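Local structure of glutamate racemase (Bacillus anthracis, 2DWU) at residues B[99-108]-B[129-137]; B[177-188]-B[201-211]. The protein belongs to the Asp/Glu/hydantoin racemase family, whose members are alpha/beta enzymes with a ligand pocket between parallel-sheet halves. One frame throughout, in Å; residues are numbered along the deposited sequence.

Contact 1: B[99-108]-B[129-137]; sequences VIHPGARAAI and MYEKALHEL. With GOL (glycerol), chain J.
Ile100 sets its CG2 methyl squarely over the ring of Tyr130, 3.6 Å from the ring centroid and 10° off the normal, a clear CH-pi contact. Its other branch serves a different neighbour: with CG1 anti to the carbonyl carbon (chi1 -64°) and the chain extended beyond, CD1 comes to the sulfur of Met129 in the modelled conformer of that residue, the two side chains crossing at about a right angle.

The remaining apolar contacts run down the helix pair. Ala104 and Ala133, both small, meet CB to CB at 4.1 Å, and Ala104 CB also touches Leu134 CD2; the CA atoms of Ala104 and Leu134 are 5.6 Å apart. Further on, Ile108 CD1 presses on Leu137 CB at 3.4 Å, tighter than usual for two carbons, while its CG1 reaches Leu134. Helices 100-108 and 129-137 thus pack at 9.1 Å between axes with a crossing angle of -51°. Within the alpha/beta fold both lie against strands 115-120 and 183-187, which Ala107 and the Tyr130 ring touch from the helix side.

Polar atoms are joined indirectly. A water at the edge of the Tyr130 ring, in its plane, links Tyr130 OH to Val99 O, to which it donates. At the outer rim, close to Gln224 of the second subunit, His101 NE2 donates to glycerol O1 at 2.9 Å, and O1 in turn donates a hydrogen bond to Glu136 OE2 (2.7 Å); the glycerol probably comes from the crystallisation liquor. Arg105 NH1 rests against Leu137 CD1, its guanidinium being held by Glu218 and by Gln224 and Ser220 of the second subunit.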
loop_
_atom_site.group_PDB
_atom_site.type_symbol
_atom_site.label_atom_id
_atom_site.label_comp_id
_atom_site.label_asym_id
_atom_site.label_seq_id
_atom_site.Cartn_x
_atom_site.Cartn_y
_atom_site.Cartn_z
ATOM N N VAL B 99 -3.352 -11.768 -5.184
ATOM C CA VAL B 99 -4.220 -10.973 -4.309
ATOM C C VAL B 99 -4.054 -11.253 -2.819
ATOM O O VAL B 99 -4.595 -10.512 -1.990
ATOM C CB VAL B 99 -5.725 -11.155 -4.669
ATOM C CG1 VAL B 99 -6.044 -10.378 -5.937
ATOM C CG2 VAL B 99 -6.084 -12.630 -4.889
ATOM N N ILE B 100 -3.295 -12.287 -2.485
ATOM C CA ILE B 100 -3.110 -12.666 -1.073
ATOM C C ILE B 100 -2.095 -11.803 -0.317
ATOM O O ILE B 100 -2.445 -11.222 0.713
ATOM C CB ILE B 100 -2.737 -14.168 -0.975
ATOM C CG1 ILE B 100 -3.920 -15.000 -1.488
ATOM C CG2 ILE B 100 -2.334 -14.560 0.485
ATOM C CD1 ILE B 100 -3.688 -16.494 -1.468
ATOM N N HIS B 101 -0.876 -11.678 -0.838
ATOM C CA HIS B 101 0.144 -10.901 -0.156
ATOM C C HIS B 101 -0.210 -9.430 0.043
ATOM O O HIS B 101 0.084 -8.862 1.101
ATOM C CB HIS B 101 1.495 -11.076 -0.861
ATOM C CG HIS B 101 2.054 -12.460 -0.716
ATOM N ND1 HIS B 101 1.599 -13.527 -1.461
ATOM C CD2 HIS B 101 2.993 -12.960 0.125
ATOM C CE1 HIS B 101 2.234 -14.629 -1.086
ATOM N NE2 HIS B 101 3.087 -14.311 -0.125
ATOM N N PRO B 102 -0.845 -8.785 -0.948
ATOM C CA PRO B 102 -1.197 -7.378 -0.739
ATOM C C PRO B 102 -2.173 -7.232 0.426
ATOM O O PRO B 102 -2.080 -6.267 1.194
ATOM C CB PRO B 102 -1.841 -6.960 -2.079
ATOM C CG PRO B 102 -1.100 -7.795 -3.057
ATOM C CD PRO B 102 -1.046 -9.181 -2.351
ATOM N N GLY B 103 -3.089 -8.194 0.572
ATOM C CA GLY B 103 -4.059 -8.158 1.666
ATOM C C GLY B 103 -3.371 -8.358 3.022
ATOM O O GLY B 103 -3.690 -7.671 3.993
ATOM N N ALA B 104 -2.440 -9.313 3.078
ATOM C CA ALA B 104 -1.682 -9.562 4.314
ATOM C C ALA B 104 -0.889 -8.311 4.703
ATOM O O ALA B 104 -0.879 -7.903 5.872
ATOM C CB ALA B 104 -0.725 -10.739 4.135
ATOM N N ARG B 105 -0.236 -7.698 3.716
ATOM C CA ARG B 105 0.570 -6.509 3.982
ATOM C C ARG B 105 -0.290 -5.370 4.558
ATOM O O ARG B 105 0.106 -4.672 5.508
ATOM C CB ARG B 105 1.250 -6.065 2.674
ATOM C CG ARG B 105 2.538 -5.285 2.913
ATOM C CD ARG B 105 3.120 -4.811 1.564
ATOM N NE ARG B 105 3.171 -5.885 0.560
ATOM C CZ ARG B 105 3.964 -6.962 0.591
ATOM N NH1 ARG B 105 4.837 -7.157 1.588
ATOM N NH2 ARG B 105 3.870 -7.876 -0.389
ATOM N N ALA B 106 -1.469 -5.162 3.975
ATOM C CA ALA B 106 -2.344 -4.122 4.443
ATOM C C ALA B 106 -2.864 -4.436 5.862
ATOM O O ALA B 106 -3.082 -3.528 6.677
ATOM C CB ALA B 106 -3.532 -3.953 3.446
ATOM N N ALA B 107 -3.074 -5.719 6.139
ATOM C CA ALA B 107 -3.551 -6.120 7.466
ATOM C C ALA B 107 -2.513 -5.735 8.527
ATOM O O ALA B 107 -2.868 -5.256 9.612
ATOM C CB ALA B 107 -3.808 -7.641 7.482
ATOM N N ILE B 108 -1.238 -5.941 8.217
ATOM C CA ILE B 108 -0.161 -5.584 9.152
ATOM C C ILE B 108 -0.157 -4.066 9.361
ATOM O O ILE B 108 0.082 -3.571 10.466
ATOM C CB ILE B 108 1.212 -6.080 8.604
ATOM C CG1 ILE B 108 1.264 -7.611 8.762
ATOM C CG2 ILE B 108 2.387 -5.453 9.358
ATOM C CD1 ILE B 108 2.499 -8.258 8.175
ATOM N N MET B 129 -1.976 -20.096 3.064
ATOM C CA MET B 129 -1.094 -19.061 2.529
ATOM C C MET B 129 -1.190 -17.734 3.276
ATOM O O MET B 129 -0.195 -17.013 3.384
ATOM C CB MET B 129 -1.345 -18.827 1.028
ATOM C CG MET B 129 -0.404 -17.778 0.437
ATOM S SD MET B 129 -0.443 -17.643 -1.359
ATOM C CE MET B 129 0.185 -19.220 -1.731
ATOM N N TYR B 130 -2.376 -17.394 3.781
ATOM C CA TYR B 130 -2.504 -16.144 4.516
ATOM C C TYR B 130 -1.678 -16.163 5.783
ATOM O O TYR B 130 -0.940 -15.218 6.032
ATOM C CB TYR B 130 -3.963 -15.825 4.830
ATOM C CG TYR B 130 -4.620 -15.052 3.708
ATOM C CD1 TYR B 130 -4.352 -13.700 3.534
ATOM C CD2 TYR B 130 -5.490 -15.686 2.816
ATOM C CE1 TYR B 130 -4.953 -12.973 2.473
ATOM C CE2 TYR B 130 -6.080 -14.984 1.777
ATOM C CZ TYR B 130 -5.816 -13.648 1.606
ATOM O OH TYR B 130 -6.417 -12.995 0.547
ATOM N N GLU B 131 -1.774 -17.233 6.578
ATOM C CA GLU B 131 -0.974 -17.303 7.797
ATOM C C GLU B 131 0.510 -17.299 7.438
ATOM O O GLU B 131 1.303 -16.599 8.093
ATOM C CB GLU B 131 -1.305 -18.566 8.603
ATOM C CG GLU B 131 -0.584 -18.562 9.950
ATOM C CD GLU B 131 -1.010 -19.683 10.874
ATOM O OE1 GLU B 131 -1.114 -19.424 12.091
ATOM O OE2 GLU B 131 -1.230 -20.811 10.403
ATOM N N LYS B 132 0.892 -18.050 6.409
ATOM C CA LYS B 132 2.295 -18.086 6.022
ATOM C C LYS B 132 2.792 -16.723 5.552
ATOM O O LYS B 132 3.888 -16.313 5.911
ATOM C CB LYS B 132 2.533 -19.138 4.948
ATOM C CG LYS B 132 2.308 -20.544 5.500
ATOM C CD LYS B 132 2.796 -21.600 4.572
ATOM C CE LYS B 132 1.989 -21.683 3.313
ATOM N NZ LYS B 132 2.622 -22.684 2.378
ATOM N N ALA B 133 1.982 -16.008 4.770
ATOM C CA ALA B 133 2.407 -14.691 4.308
ATOM C C ALA B 133 2.527 -13.706 5.457
ATOM O O ALA B 133 3.467 -12.895 5.504
ATOM C CB ALA B 133 1.417 -14.151 3.263
ATOM N N LEU B 134 1.551 -13.743 6.355
ATOM C CA LEU B 134 1.569 -12.849 7.488
ATOM C C LEU B 134 2.781 -13.109 8.373
ATOM O O LEU B 134 3.465 -12.160 8.772
ATOM C CB LEU B 134 0.278 -12.987 8.297
ATOM C CG LEU B 134 -0.928 -12.287 7.625
ATOM C CD1 LEU B 134 -2.258 -12.795 8.212
ATOM C CD2 LEU B 134 -0.761 -10.780 7.837
ATOM N N HIS B 135 3.056 -14.378 8.650
ATOM C CA HIS B 135 4.187 -14.705 9.523
ATOM C C HIS B 135 5.535 -14.444 8.915
ATOM O O HIS B 135 6.501 -14.216 9.643
ATOM C CB HIS B 135 4.066 -16.151 10.011
ATOM C CG HIS B 135 3.052 -16.305 11.092
ATOM N ND1 HIS B 135 2.467 -17.513 11.398
ATOM C CD2 HIS B 135 2.497 -15.395 11.926
ATOM C CE1 HIS B 135 1.588 -17.339 12.373
ATOM N NE2 HIS B 135 1.587 -16.065 12.711
ATOM N N GLU B 136 5.590 -14.430 7.590
ATOM C CA GLU B 136 6.846 -14.117 6.918
ATOM C C GLU B 136 7.215 -12.676 7.246
ATOM O O GLU B 136 8.387 -12.354 7.387
ATOM C CB GLU B 136 6.700 -14.277 5.412
ATOM C CG GLU B 136 8.017 -14.135 4.661
ATOM C CD GLU B 136 7.896 -14.482 3.183
ATOM O OE1 GLU B 136 8.944 -14.545 2.499
ATOM O OE2 GLU B 136 6.766 -14.692 2.697
ATOM N N LEU B 137 6.219 -11.796 7.357
ATOM C CA LEU B 137 6.510 -10.406 7.673
ATOM C C LEU B 137 6.610 -10.172 9.185
ATOM O O LEU B 137 7.377 -9.327 9.636
ATOM C CB LEU B 137 5.423 -9.499 7.079
ATOM C CG LEU B 137 5.429 -9.482 5.537
ATOM C CD1 LEU B 137 4.122 -8.877 5.052
ATOM C CD2 LEU B 137 6.606 -8.679 5.018
HETATM C C1 GOL J . 5.182 -17.188 1.819
HETATM O O1 GOL J . 4.545 -15.911 1.764
HETATM C C2 GOL J . 4.267 -18.253 1.226
HETATM O O2 GOL J . 3.948 -17.913 -0.129
HETATM C C3 GOL J . 4.974 -19.613 1.289
HETATM O O3 GOL J . 4.137 -20.637 0.733
HETATM O O HOH W 1 -5.952 -10.462 0.321
#

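Contact 2: B[177-188]-B[201-211]; sequences TKEDIDTLILGC and ELGEDVTIISS. With DGL (D-glutamic acid), chain H.
Strands 183-187 and 207-210 run parallel, 4.8 Å apart at closest approach and 24° from exact alignment, joined by four backbone bonds in which Thr207 N, Leu184 N, Ile209 N and Leu186 N donate in turn to Asp182 O, Thr207 O, Leu184 O and Ile209 O. The last is nearly straight, 2.8 Å from Leu186 N to Ile209 O. With helix 195-202 they form a beta-alpha-beta unit.

On the face carrying Leu184, Leu186 and Ile208, the side chains pack against that helix. Leu184 CG, anti to the backbone N (chi1 172°), carries CD2 to within 3.6 Å of Leu202 CD1. In the modelled conformer of Ile208, its side chain lies beside that of Leu184, pointing the same way, and its CG2 branch meets Leu186 CD1. On the other face, against helix 100-110, Thr183 CG2 meets CD1 of the modelled Ile209 conformer. Thr183 OG1 turns instead to Asp182 OD1, approaching from above the carboxylate plane; Thr111 also bonds this oxygen.

At the C-terminal end of the strands Ser211 OG donates to Leu186 O at 2.7 Å, and a water donates to the same carbonyl and to Cys188 O while accepting from Ser211 N. Leu186 centres an inverse gamma turn leading to Cys188, whose SG lies 3.6 Å from CB of the bound D-glutamic acid. This polar clasp on Leu186 O therefore ties the start of helix 211-226 to the turn that brings Cys188 to the ligand pocket.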
loop_
_atom_site.group_PDB
_atom_site.type_symbol
_atom_site.label_atom_id
_atom_site.label_comp_id
_atom_site.label_asym_id
_atom_site.label_seq_id
_atom_site.Cartn_x
_atom_site.Cartn_y
_atom_site.Cartn_z
ATOM N N THR B 177 -16.701 -14.207 15.297
ATOM C CA THR B 177 -17.267 -13.307 16.303
ATOM C C THR B 177 -16.788 -13.763 17.677
ATOM O O THR B 177 -16.815 -12.988 18.632
ATOM C CB THR B 177 -18.812 -13.309 16.327
ATOM O OG1 THR B 177 -19.282 -14.607 16.707
ATOM C CG2 THR B 177 -19.382 -12.905 14.950
ATOM N N LYS B 178 -16.329 -15.012 17.757
ATOM C CA LYS B 178 -15.860 -15.575 19.029
ATOM C C LYS B 178 -14.390 -15.306 19.248
ATOM O O LYS B 178 -13.863 -15.531 20.343
ATOM C CB LYS B 178 -16.048 -17.093 19.050
ATOM C CG LYS B 178 -17.497 -17.538 18.989
ATOM C CD LYS B 178 -17.563 -19.040 18.929
ATOM C CE LYS B 178 -19.012 -19.497 18.827
ATOM N NZ LYS B 178 -19.089 -20.968 18.615
ATOM N N GLU B 179 -13.715 -14.848 18.198
ATOM C CA GLU B 179 -12.283 -14.608 18.292
ATOM C C GLU B 179 -11.950 -13.140 18.481
ATOM O O GLU B 179 -12.704 -12.250 18.104
ATOM C CB GLU B 179 -11.605 -15.125 17.024
ATOM C CG GLU B 179 -11.868 -16.607 16.745
ATOM C CD GLU B 179 -11.187 -17.543 17.725
ATOM O OE1 GLU B 179 -11.443 -18.770 17.645
ATOM O OE2 GLU B 179 -10.394 -17.064 18.572
ATOM N N ASP B 180 -10.796 -12.901 19.089
ATOM C CA ASP B 180 -10.322 -11.563 19.315
ATOM C C ASP B 180 -9.494 -11.137 18.093
ATOM O O ASP B 180 -8.358 -11.594 17.905
ATOM C CB ASP B 180 -9.455 -11.568 20.580
ATOM C CG ASP B 180 -8.903 -10.206 20.938
ATOM O OD1 ASP B 180 -9.246 -9.188 20.289
ATOM O OD2 ASP B 180 -8.110 -10.150 21.914
ATOM N N ILE B 181 -10.106 -10.337 17.223
ATOM C CA ILE B 181 -9.392 -9.790 16.056
ATOM C C ILE B 181 -9.750 -8.319 15.921
ATOM O O ILE B 181 -10.789 -7.886 16.417
ATOM C CB ILE B 181 -9.803 -10.486 14.718
ATOM C CG1 ILE B 181 -11.306 -10.300 14.450
ATOM C CG2 ILE B 181 -9.422 -11.938 14.742
ATOM C CD1 ILE B 181 -11.674 -10.736 13.014
ATOM N N ASP B 182 -8.895 -7.526 15.280
ATOM C CA ASP B 182 -9.249 -6.136 15.043
ATOM C C ASP B 182 -9.137 -5.816 13.550
ATOM O O ASP B 182 -9.329 -4.679 13.143
ATOM C CB ASP B 182 -8.384 -5.160 15.881
ATOM C CG ASP B 182 -6.912 -5.125 15.465
ATOM O OD1 ASP B 182 -6.493 -5.861 14.544
ATOM O OD2 ASP B 182 -6.171 -4.330 16.099
ATOM N N THR B 183 -8.853 -6.843 12.753
ATOM C CA THR B 183 -8.677 -6.696 11.306
ATOM C C THR B 183 -9.217 -7.958 10.620
ATOM O O THR B 183 -9.037 -9.051 11.136
ATOM C CB THR B 183 -7.154 -6.551 11.008
ATOM O OG1 THR B 183 -6.643 -5.408 11.717
ATOM C CG2 THR B 183 -6.896 -6.386 9.496
ATOM N N LEU B 184 -9.890 -7.816 9.473
ATOM C CA LEU B 184 -10.416 -8.972 8.747
ATOM C C LEU B 184 -10.083 -8.802 7.270
ATOM O O LEU B 184 -10.447 -7.793 6.665
ATOM C CB LEU B 184 -11.948 -9.076 8.882
ATOM C CG LEU B 184 -12.517 -10.177 7.965
ATOM C CD1 LEU B 184 -12.224 -11.522 8.575
ATOM C CD2 LEU B 184 -14.022 -9.979 7.751
ATOM N N ILE B 185 -9.387 -9.779 6.707
ATOM C CA ILE B 185 -9.063 -9.746 5.288
ATOM C C ILE B 185 -10.155 -10.464 4.496
ATOM O O ILE B 185 -10.496 -11.623 4.796
ATOM C CB ILE B 185 -7.722 -10.444 5.015
ATOM C CG1 ILE B 185 -6.591 -9.719 5.762
ATOM C CG2 ILE B 185 -7.457 -10.483 3.470
ATOM C CD1 ILE B 185 -5.255 -10.491 5.748
ATOM N N LEU B 186 -10.742 -9.775 3.516
ATOM C CA LEU B 186 -11.734 -10.412 2.645
ATOM C C LEU B 186 -10.934 -11.187 1.587
ATOM O O LEU B 186 -10.628 -10.660 0.501
ATOM C CB LEU B 186 -12.599 -9.343 1.974
ATOM C CG LEU B 186 -13.358 -8.413 2.901
ATOM C CD1 LEU B 186 -14.276 -7.480 2.068
ATOM C CD2 LEU B 186 -14.211 -9.238 3.883
ATOM N N GLY B 187 -10.605 -12.436 1.921
ATOM C CA GLY B 187 -9.791 -13.286 1.071
ATOM C C GLY B 187 -10.486 -14.023 -0.061
ATOM O O GLY B 187 -10.173 -15.179 -0.332
ATOM N N CYS B 188 -11.379 -13.317 -0.735
ATOM C CA CYS B 188 -12.135 -13.881 -1.849
ATOM C C CYS B 188 -12.608 -12.700 -2.705
ATOM O O CYS B 188 -12.997 -11.658 -2.175
ATOM C CB CYS B 188 -13.346 -14.649 -1.319
ATOM S SG CYS B 188 -14.424 -15.333 -2.626
ATOM N N GLU B 201 -22.054 -7.408 11.122
ATOM C CA GLU B 201 -21.877 -8.606 11.921
ATOM C C GLU B 201 -20.671 -8.555 12.869
ATOM O O GLU B 201 -20.750 -9.031 13.998
ATOM C CB GLU B 201 -21.768 -9.823 10.989
ATOM C CG GLU B 201 -21.818 -11.170 11.703
ATOM C CD GLU B 201 -23.196 -11.477 12.313
ATOM O OE1 GLU B 201 -23.239 -12.175 13.344
ATOM O OE2 GLU B 201 -24.229 -11.036 11.755
ATOM N N LEU B 202 -19.562 -7.969 12.425
ATOM C CA LEU B 202 -18.373 -7.921 13.271
ATOM C C LEU B 202 -18.231 -6.694 14.148
ATOM O O LEU B 202 -17.530 -6.740 15.167
ATOM C CB LEU B 202 -17.115 -8.084 12.417
ATOM C CG LEU B 202 -17.040 -9.435 11.691
ATOM C CD1 LEU B 202 -15.726 -9.532 10.921
ATOM C CD2 LEU B 202 -17.143 -10.576 12.693
ATOM N N GLY B 203 -18.870 -5.598 13.762
ATOM C CA GLY B 203 -18.779 -4.393 14.567
ATOM C C GLY B 203 -17.755 -3.381 14.095
ATOM O O GLY B 203 -16.908 -3.671 13.248
ATOM N N GLU B 204 -17.847 -2.187 14.674
ATOM C CA GLU B 204 -16.985 -1.051 14.374
ATOM C C GLU B 204 -15.515 -1.259 14.703
ATOM O O GLU B 204 -14.658 -0.600 14.134
ATOM C CB GLU B 204 -17.466 0.173 15.157
ATOM C CG GLU B 204 -18.901 0.561 14.888
ATOM C CD GLU B 204 -19.052 1.394 13.632
ATOM O OE1 GLU B 204 -18.559 0.960 12.566
ATOM O OE2 GLU B 204 -19.666 2.483 13.713
ATOM N N ASP B 205 -15.219 -2.156 15.630
ATOM C CA ASP B 205 -13.840 -2.367 16.039
ATOM C C ASP B 205 -12.998 -3.269 15.144
ATOM O O ASP B 205 -11.843 -3.545 15.463
ATOM C CB ASP B 205 -13.805 -2.892 17.473
ATOM C CG ASP B 205 -14.416 -1.911 18.464
ATOM O OD1 ASP B 205 -14.047 -0.712 18.418
ATOM O OD2 ASP B 205 -15.263 -2.335 19.285
ATOM N N VAL B 206 -13.572 -3.737 14.040
ATOM C CA VAL B 206 -12.823 -4.597 13.135
ATOM C C VAL B 206 -12.670 -3.901 11.779
ATOM O O VAL B 206 -13.666 -3.598 11.101
ATOM C CB VAL B 206 -13.539 -5.949 12.923
ATOM C CG1 VAL B 206 -12.666 -6.856 12.023
ATOM C CG2 VAL B 206 -13.776 -6.639 14.279
ATOM N N THR B 207 -11.432 -3.653 11.377
ATOM C CA THR B 207 -11.186 -3.003 10.092
ATOM C C THR B 207 -11.189 -4.042 8.972
ATOM O O THR B 207 -10.449 -5.025 9.019
ATOM C CB THR B 207 -9.856 -2.285 10.110
ATOM O OG1 THR B 207 -9.903 -1.249 11.108
ATOM C CG2 THR B 207 -9.563 -1.662 8.750
ATOM N N ILE B 208 -11.998 -3.760 7.958
ATOM C CA ILE B 208 -12.155 -4.619 6.795
ATOM C C ILE B 208 -11.109 -4.284 5.726
ATOM O O ILE B 208 -10.858 -3.108 5.418
ATOM C CB ILE B 208 -13.579 -4.448 6.201
ATOM C CG1 ILE B 208 -14.637 -4.746 7.274
ATOM C CG2 ILE B 208 -13.754 -5.357 4.986
ATOM C CD1 ILE B 208 -14.513 -6.123 7.926
ATOM N N ILE B 209 -10.496 -5.326 5.173
ATOM C CA ILE B 209 -9.489 -5.168 4.131
ATOM C C ILE B 209 -9.953 -5.859 2.859
ATOM O O ILE B 209 -10.295 -7.044 2.856
ATOM C CB ILE B 209 -8.142 -5.749 4.573
ATOM C CG1 ILE B 209 -7.623 -4.937 5.761
ATOM C CG2 ILE B 209 -7.138 -5.730 3.413
ATOM C CD1 ILE B 209 -6.239 -5.278 6.143
ATOM N N SER B 210 -9.973 -5.093 1.777
ATOM C CA SER B 210 -10.412 -5.608 0.481
ATOM C C SER B 210 -9.211 -6.097 -0.293
ATOM O O SER B 210 -8.258 -5.331 -0.460
ATOM C CB SER B 210 -11.046 -4.483 -0.345
ATOM O OG SER B 210 -11.100 -4.863 -1.730
ATOM N N SER B 211 -9.262 -7.321 -0.809
ATOM C CA SER B 211 -8.131 -7.831 -1.599
ATOM C C SER B 211 -7.963 -6.942 -2.833
ATOM O O SER B 211 -6.849 -6.661 -3.255
ATOM C CB SER B 211 -8.361 -9.266 -2.099
ATOM O OG SER B 211 -8.407 -10.185 -1.022
HETATM N N DGL H . -12.620 -16.082 -7.331
HETATM C CA DGL H . -12.670 -17.062 -6.200
HETATM C C DGL H . -11.786 -16.609 -5.092
HETATM O O DGL H . -11.417 -17.365 -4.201
HETATM C CB DGL H . -14.121 -17.204 -5.689
HETATM C CG DGL H . -14.880 -18.114 -6.684
HETATM C CD DGL H . -14.372 -19.490 -6.824
HETATM O OE1 DGL H . -14.487 -20.354 -5.953
HETATM O OE2 DGL H . -13.756 -19.759 -7.952
HETATM O OXT DGL H . -11.403 -15.362 -5.110
HETATM O O HOH W 2 -11.410 -5.703 18.106
HETATM O O HOH W 3 -9.636 -1.848 13.849
HETATM O O HOH W 4 -11.591 -8.884 -1.570
#

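Contact 1 joins two helices and contact 2 two neighbouring strands, and they meet where helix 100-110 lies on the sheet face that carries Ile185 and Ile209: Ala107 of 99-108 packs on Ile185, with Ala107 CB 3.6 Å from Ile185 CD1, while Tyr130 OH approaches Gly187 CA. Contact 1 is largely buried, its outer side reached by the second subunit; contact 2 is partly buried, at the edge of the four-stranded sheet, and no other chain touches it. Their chemistry differs accordingly. No direct hydrogen bond crosses between the helices, whereas main-chain bonds hold the strands together. Both extend toward D-glutamic acid, through Val99 nearby and through Cys188 in the pocket.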